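Local coordinates for protein STIV B116 (Sulfolobus turreted icosahedral virus, PDB 2J85) that probably binds DNA, as a small dimeric viral protein of a family widely conserved among viruses of crenarchaea, at residues E30-K35 with I110-V115; N47-G50 with T54-L57. All coordinates share one frame; numbering follows the deposited sequence.

Contact 1 of 2, residues E30-K35 with I110-V115; sequences EDFCLK and ISFYEV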
ATOM      1  N   GLU A  30       4.578  21.800  -3.785  1.00 28.82           N
ATOM      2  CA  GLU A  30       3.732  22.827  -4.354  1.00 28.44           C
ATOM      3  C   GLU A  30       2.509  22.206  -5.039  1.00 27.50           C
ATOM      4  O   GLU A  30       1.398  22.676  -4.844  1.00 26.45           O
ATOM      5  CB  GLU A  30       4.503  23.738  -5.333  1.00 28.02           C
ATOM      6  CG  GLU A  30       3.644  24.942  -5.797  1.00 30.02           C
ATOM      7  CD  GLU A  30       4.405  26.087  -6.474  1.00 30.60           C
ATOM      8  OE1 GLU A  30       5.649  26.017  -6.635  1.00 29.37           O
ATOM      9  OE2 GLU A  30       3.729  27.084  -6.840  1.00 34.31           O
ATOM     10  N   ASP A  31       2.723  21.148  -5.829  1.00 26.50           N
ATOM     11  CA  ASP A  31       1.639  20.543  -6.597  1.00 26.08           C
ATOM     12  C   ASP A  31       0.678  19.783  -5.696  1.00 25.70           C
ATOM     13  O   ASP A  31      -0.533  19.783  -5.905  1.00 23.84           O
ATOM     14  CB  ASP A  31       2.203  19.645  -7.697  1.00 26.68           C
ATOM     15  CG  ASP A  31       2.997  20.433  -8.728  1.00 26.95           C
ATOM     16  OD1 ASP A  31       3.128  21.655  -8.579  1.00 28.45           O
ATOM     17  OD2 ASP A  31       3.491  19.850  -9.687  1.00 29.61           O
ATOM     18  N   PHE A  32       1.223  19.161  -4.663  1.00 25.81           N
ATOM     19  CA  PHE A  32       0.379  18.540  -3.662  1.00 26.17           C
ATOM     20  C   PHE A  32      -0.560  19.565  -2.973  1.00 26.12           C
ATOM     21  O   PHE A  32      -1.796  19.335  -2.863  1.00 26.17           O
ATOM     22  CB  PHE A  32       1.245  17.828  -2.616  1.00 26.23           C
ATOM     23  CG  PHE A  32       0.478  17.344  -1.406  1.00 25.86           C
ATOM     24  CD1 PHE A  32      -0.188  16.114  -1.438  1.00 26.18           C
ATOM     25  CD2 PHE A  32       0.458  18.101  -0.237  1.00 25.69           C
ATOM     26  CE1 PHE A  32      -0.863  15.627  -0.312  1.00 26.85           C
ATOM     27  CE2 PHE A  32      -0.213  17.651   0.901  1.00 27.33           C
ATOM     28  CZ  PHE A  32      -0.884  16.395   0.871  1.00 27.98           C
ATOM     29  N   CYS A  33       0.030  20.655  -2.481  1.00 25.31           N
ATOM     30  CA  CYS A  33      -0.735  21.681  -1.752  1.00 25.48           C
ATOM     31  C   CYS A  33      -1.752  22.359  -2.641  1.00 24.28           C
ATOM     32  O   CYS A  33      -2.859  22.590  -2.221  1.00 24.51           O
ATOM     33  CB  CYS A  33       0.198  22.731  -1.156  1.00 25.74           C
ATOM     34  SG  CYS A  33       1.172  22.104   0.233  1.00 29.47           S
ATOM     35  N   LEU A  34      -1.376  22.662  -3.875  1.00 23.54           N
ATOM     36  CA  LEU A  34      -2.292  23.271  -4.835  1.00 23.59           C
ATOM     37  C   LEU A  34      -3.476  22.352  -5.230  1.00 23.92           C
ATOM     38  O   LEU A  34      -4.617  22.806  -5.318  1.00 22.80           O
ATOM     39  CB  LEU A  34      -1.507  23.723  -6.066  1.00 24.05           C
ATOM     40  CG  LEU A  34      -0.604  24.982  -5.960  1.00 24.15           C
ATOM     41  CD1 LEU A  34       0.202  25.136  -7.221  1.00 21.84           C
ATOM     42  CD2 LEU A  34      -1.424  26.258  -5.705  1.00 24.20           C
ATOM     43  N   LYS A  35      -3.199  21.065  -5.468  1.00 23.93           N
ATOM     44  CA  LYS A  35      -4.251  20.095  -5.750  1.00 24.32           C
ATOM     45  C   LYS A  35      -5.207  19.931  -4.552  1.00 23.95           C
ATOM     46  O   LYS A  35      -6.428  19.899  -4.701  1.00 23.30           O
ATOM     47  CB  LYS A  35      -3.638  18.745  -6.184  1.00 24.67           C
ATOM     48  CG  LYS A  35      -3.105  18.759  -7.633  1.00 25.40           C
ATOM     49  CD  LYS A  35      -2.105  17.639  -7.900  1.00 25.83           C
ATOM     50  CE  LYS A  35      -1.747  17.494  -9.388  1.00 25.77           C
ATOM     51  NZ  LYS A  35      -2.918  17.264 -10.251  1.00 27.62           N
ATOM     52  N   ILE A 110       9.571  12.959   3.713  1.00 39.06           N
ATOM     53  CA  ILE A 110       8.181  13.169   3.262  1.00 36.95           C
ATOM     54  C   ILE A 110       8.099  13.075   1.743  1.00 34.62           C
ATOM     55  O   ILE A 110       8.901  13.670   1.041  1.00 34.79           O
ATOM     56  CB  ILE A 110       7.610  14.563   3.647  1.00 36.88           C
ATOM     57  CG1 ILE A 110       7.935  14.934   5.088  1.00 37.05           C
ATOM     58  CG2 ILE A 110       6.112  14.582   3.460  1.00 36.57           C
ATOM     59  CD1 ILE A 110       7.623  16.381   5.401  1.00 37.21           C
ATOM     60  N   SER A 111       7.119  12.333   1.246  1.00 32.05           N
ATOM     61  CA  SER A 111       6.856  12.239  -0.179  1.00 29.96           C
ATOM     62  C   SER A 111       5.359  12.386  -0.415  1.00 27.77           C
ATOM     63  O   SER A 111       4.544  12.114   0.472  1.00 26.66           O
ATOM     64  CB  SER A 111       7.317  10.892  -0.727  1.00 30.19           C
ATOM     65  OG  SER A 111       8.694  10.671  -0.492  1.00 32.65           O
ATOM     66  N   PHE A 112       5.006  12.806  -1.627  1.00 25.48           N
ATOM     67  CA  PHE A 112       3.615  13.027  -1.982  1.00 23.67           C
ATOM     68  C   PHE A 112       3.306  12.280  -3.252  1.00 22.49           C
ATOM     69  O   PHE A 112       4.162  12.148  -4.114  1.00 21.06           O
ATOM     70  CB  PHE A 112       3.320  14.519  -2.169  1.00 23.58           C
ATOM     71  CG  PHE A 112       3.719  15.362  -1.014  1.00 22.73           C
ATOM     72  CD1 PHE A 112       4.915  16.038  -1.023  1.00 21.43           C
ATOM     73  CD2 PHE A 112       2.896  15.474   0.087  1.00 23.32           C
ATOM     74  CE1 PHE A 112       5.285  16.823   0.053  1.00 23.30           C
ATOM     75  CE2 PHE A 112       3.253  16.261   1.166  1.00 23.36           C
ATOM     76  CZ  PHE A 112       4.449  16.940   1.150  1.00 22.74           C
ATOM     77  N   TYR A 113       2.085  11.761  -3.335  1.00 22.35           N
ATOM     78  CA  TYR A 113       1.653  10.973  -4.487  1.00 22.56           C
ATOM     79  C   TYR A 113       0.225  11.282  -4.808  1.00 23.04           C
ATOM     80  O   TYR A 113      -0.547  11.781  -3.972  1.00 22.70           O
ATOM     81  CB  TYR A 113       1.807   9.463  -4.269  1.00 22.61           C
ATOM     82  CG  TYR A 113       3.210   9.062  -3.871  1.00 22.87           C
ATOM     83  CD1 TYR A 113       3.580   9.056  -2.538  1.00 23.68           C
ATOM     84  CD2 TYR A 113       4.174   8.721  -4.825  1.00 23.13           C
ATOM     85  CE1 TYR A 113       4.878   8.731  -2.158  1.00 24.12           C
ATOM     86  CE2 TYR A 113       5.490   8.391  -4.445  1.00 22.02           C
ATOM     87  CZ  TYR A 113       5.822   8.403  -3.101  1.00 22.83           C
ATOM     88  OH  TYR A 113       7.077   8.092  -2.633  1.00 22.66           O
ATOM     89  N   GLU A 114      -0.119  11.015  -6.057  1.00 23.35           N
ATOM     90  CA  GLU A 114      -1.491  11.081  -6.458  1.00 23.53           C
ATOM     91  C   GLU A 114      -1.805   9.747  -7.103  1.00 23.46           C
ATOM     92  O   GLU A 114      -1.004   9.249  -7.895  1.00 24.37           O
ATOM     93  CB  GLU A 114      -1.695  12.236  -7.420  1.00 23.27           C
ATOM     94  CG  GLU A 114      -3.134  12.453  -7.793  1.00 23.45           C
ATOM     95  CD  GLU A 114      -3.313  13.638  -8.704  1.00 26.53           C
ATOM     96  OE1 GLU A 114      -2.294  14.192  -9.218  1.00 27.29           O
ATOM     97  OE2 GLU A 114      -4.485  14.016  -8.907  1.00 26.39           O
ATOM     98  N   VAL A 115      -2.967   9.187  -6.777  1.00 23.01           N
ATOM     99  CA  VAL A 115      -3.386   7.920  -7.340  1.00 22.67           C
ATOM    100  C   VAL A 115      -4.737   8.161  -7.969  1.00 23.65           C
ATOM    101  O   VAL A 115      -5.642   8.689  -7.318  1.00 23.55           O
ATOM    102  CB  VAL A 115      -3.451   6.805  -6.255  1.00 22.70           C
ATOM    103  CG1 VAL A 115      -3.897   5.479  -6.828  1.00 19.14           C
ATOM    104  CG2 VAL A 115      -2.083   6.699  -5.553  1.00 21.56           C
TER

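Contact 2 of 2, residues N47-G50 with T54-L57; sequences NAIG and TINL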
ATOM      1  N   ASN A  47     -11.308  14.238   3.417  1.00 36.95           N
ATOM      2  CA  ASN A  47     -10.136  14.134   4.274  1.00 37.22           C
ATOM      3  C   ASN A  47     -10.225  12.870   5.105  1.00 37.29           C
ATOM      4  O   ASN A  47     -11.175  12.686   5.855  1.00 36.87           O
ATOM      5  CB  ASN A  47     -10.069  15.345   5.216  1.00 37.26           C
ATOM      6  CG  ASN A  47      -8.958  15.241   6.230  1.00 37.96           C
ATOM      7  OD1 ASN A  47      -7.903  14.643   5.967  1.00 38.31           O
ATOM      8  ND2 ASN A  47      -9.180  15.834   7.408  1.00 38.88           N
ATOM      9  N   ALA A  48      -9.227  12.010   4.968  1.00 37.94           N
ATOM     10  CA  ALA A  48      -9.173  10.731   5.678  1.00 38.63           C
ATOM     11  C   ALA A  48      -7.877  10.602   6.485  1.00 39.23           C
ATOM     12  O   ALA A  48      -7.428   9.500   6.759  1.00 39.95           O
ATOM     13  CB  ALA A  48      -9.291   9.578   4.672  1.00 38.34           C
ATOM     14  N   ILE A  49      -7.251  11.720   6.832  1.00 40.11           N
ATOM     15  CA  ILE A  49      -6.093  11.688   7.716  1.00 40.37           C
ATOM     16  C   ILE A  49      -6.618  11.749   9.132  1.00 41.22           C
ATOM     17  O   ILE A  49      -7.218  12.760   9.550  1.00 41.10           O
ATOM     18  CB  ILE A  49      -5.111  12.832   7.432  1.00 40.73           C
ATOM     19  CG1 ILE A  49      -4.325  12.514   6.144  1.00 40.63           C
ATOM     20  CG2 ILE A  49      -4.149  13.012   8.605  1.00 38.96           C
ATOM     21  CD1 ILE A  49      -3.589  13.670   5.579  1.00 39.81           C
ATOM     22  N   GLY A  50      -6.415  10.644   9.850  1.00 41.87           N
ATOM     23  CA  GLY A  50      -6.985  10.442  11.179  1.00 42.55           C
ATOM     24  C   GLY A  50      -6.201  10.999  12.359  1.00 43.21           C
ATOM     25  O   GLY A  50      -6.725  11.035  13.466  1.00 43.06           O
ATOM     26  N   THR A  54      -0.137  14.521  11.624  1.00 43.63           N
ATOM     27  CA  THR A  54      -0.086  14.570  10.170  1.00 43.38           C
ATOM     28  C   THR A  54      -0.903  15.752   9.677  1.00 43.24           C
ATOM     29  O   THR A  54      -0.468  16.492   8.798  1.00 43.71           O
ATOM     30  CB  THR A  54      -0.619  13.267   9.561  1.00 43.54           C
ATOM     31  OG1 THR A  54       0.075  12.156  10.145  1.00 43.24           O
ATOM     32  CG2 THR A  54      -0.441  13.258   8.033  1.00 43.19           C
ATOM     33  N   ILE A  55      -2.077  15.936  10.268  1.00 42.79           N
ATOM     34  CA  ILE A  55      -2.907  17.110  10.015  1.00 42.52           C
ATOM     35  C   ILE A  55      -2.173  18.429  10.268  1.00 41.99           C
ATOM     36  O   ILE A  55      -2.221  19.319   9.443  1.00 41.70           O
ATOM     37  CB  ILE A  55      -4.205  17.042  10.856  1.00 42.77           C
ATOM     38  CG1 ILE A  55      -5.168  16.017  10.239  1.00 42.76           C
ATOM     39  CG2 ILE A  55      -4.870  18.425  10.978  1.00 42.97           C
ATOM     40  CD1 ILE A  55      -5.639  16.360   8.815  1.00 41.93           C
ATOM     41  N   ASN A  56      -1.498  18.554  11.403  1.00 42.17           N
ATOM     42  CA  ASN A  56      -0.742  19.776  11.707  1.00 42.28           C
ATOM     43  C   ASN A  56       0.389  20.007  10.705  1.00 42.16           C
ATOM     44  O   ASN A  56       0.591  21.125  10.253  1.00 42.31           O
ATOM     45  CB  ASN A  56      -0.171  19.771  13.131  1.00 42.20           C
ATOM     46  CG  ASN A  56      -1.250  19.768  14.223  1.00 43.00           C
ATOM     47  OD1 ASN A  56      -0.957  19.445  15.379  1.00 43.60           O
ATOM     48  ND2 ASN A  56      -2.490  20.098  13.862  1.00 42.63           N
ATOM     49  N   LEU A  57       1.119  18.954  10.356  1.00 42.11           N
ATOM     50  CA  LEU A  57       2.149  19.040   9.308  1.00 42.20           C
ATOM     51  C   LEU A  57       1.595  19.542   7.958  1.00 41.91           C
ATOM     52  O   LEU A  57       2.192  20.402   7.299  1.00 41.73           O
ATOM     53  CB  LEU A  57       2.789  17.663   9.103  1.00 42.52           C
ATOM     54  CG  LEU A  57       4.105  17.625   8.317  1.00 43.04           C
ATOM     55  CD1 LEU A  57       5.015  16.534   8.876  1.00 43.95           C
ATOM     56  CD2 LEU A  57       3.850  17.413   6.849  1.00 42.87           C
TER

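Contact 1 of 2, residues E30-K35 with I110-V115
Lys35 and Glu114 form the polar link between helix 29-41 and strand 110-117: a salt bridge in which Lys35 NZ lies 3.3 Å from Glu114 OE1, with a weak hydrogen bond. The second carboxylate oxygen stays farther off, Glu114 OE2 being 3.8 Å from Lys35 NZ, so the grip is lopsided. Glu114 reaches across with an extended chain, whereas Lys35 bends at its last torsion (chi4 -57°) and also lays its CE alongside Glu114 OE1, at 3.4 Å. Glu80, on the neighbouring strand 80-86, brings close to Glu114 OE2 a like charge that Lys35 would probably help to offset. Helix 29-41 follows directly on strand 20-27, outermost in the sheet of this chain, and packs against that mixed five-stranded sheet, where strand 110-117 runs between strands 20-27 and 80-86. One turn before the salt bridge, the buried rings of Phe32 and Phe112 form an offset stack, centroids 4.4 Å apart and planes inclined at 30°. Phe112 CD2 sits over the centre of the Phe32 ring, 3.4 Å from Phe32 CG. With CG anti to the backbone N (chi1 170°), the Phe32 ring lies across the Phe112 side chain and turns a face to it; Phe32 CB makes an off-centre CH-pi contact with the Phe112 ring. Around the pair, Phe32 touches Cys62 and Phe112 touches Leu61, both of helix 52-62, to which Cys33 is tied by its disulfide with Cys62.

Contact 2 of 2, residues N47-G50 with T54-L57
Ile49 and Ile55 mark the closest backbone approach, their CA atoms 6.7 Å apart, where the chain leaves strand 45-47 and turns into helix 52-62. The turn begins with an Asx turn: Asn47 OD1 accepts a hydrogen bond from the backbone N of Ile49 at 3.1 Å. The N-H points almost straight at the oxygen (167°), although the donor stands well above the plane of the amide carbonyl. The backbone of Asn47-Gly50 is irregular, while Thr54-Leu57 is helical, so a loop folds back on the first turns of the helix that it leads into.

Across the gap the contact is largely aliphatic. The CB bond of Ile49 points toward the helix, and its CG2 branch continues to it, 3.6 Å from Ile55 CG1 and 3.7 Å from Thr54 CB. Its other branch ends near the Thr54 methyl, the two side chains crossing at about a right angle. Thr54 thus offers carbon to the isoleucine, with CG2 placed anti to its backbone N (chi1 -53° for OG1). Beyond this, Ile49 and Thr54 both lie on Ile84 of strand 80-86, and Ile49 and Asn47 on Leu6 of strand 4-7, which sets the loop and the helix start onto the sheet. Ile55 bends at chi2 (-62°) and brings its terminal methyl back to the loop, where CD1 meets Ile49 CB at 3.8 Å; the Asn47 side chain comes from the direction opposite to that of Ile55, and Asn47 ND2 ends 3.8 Å from Ile55 CD1.

How the contacts relate
Along the chain, both segments of contact 2 fall between the two segments of contact 1; the centres of the contacts are about 14 Å apart, with the middle of the chain between them. Helix 52-62 connects them: its first turns carry residues 54-57 of contact 2, while its far end brings Leu61 and Cys62 to contact 1. Strand 80-86 is a second bridge, since Ile84 touches both Phe112 and the Ile49-Thr54 pair. The two contacts also meet directly, Ile110 CD1 lying 4.2 Å from Leu57 CD2. Beyond contact 1, Tyr113 packs on Phe18 and Ile12 of the second subunit, whereas the segments of contact 2 touch no other chain of the assembly.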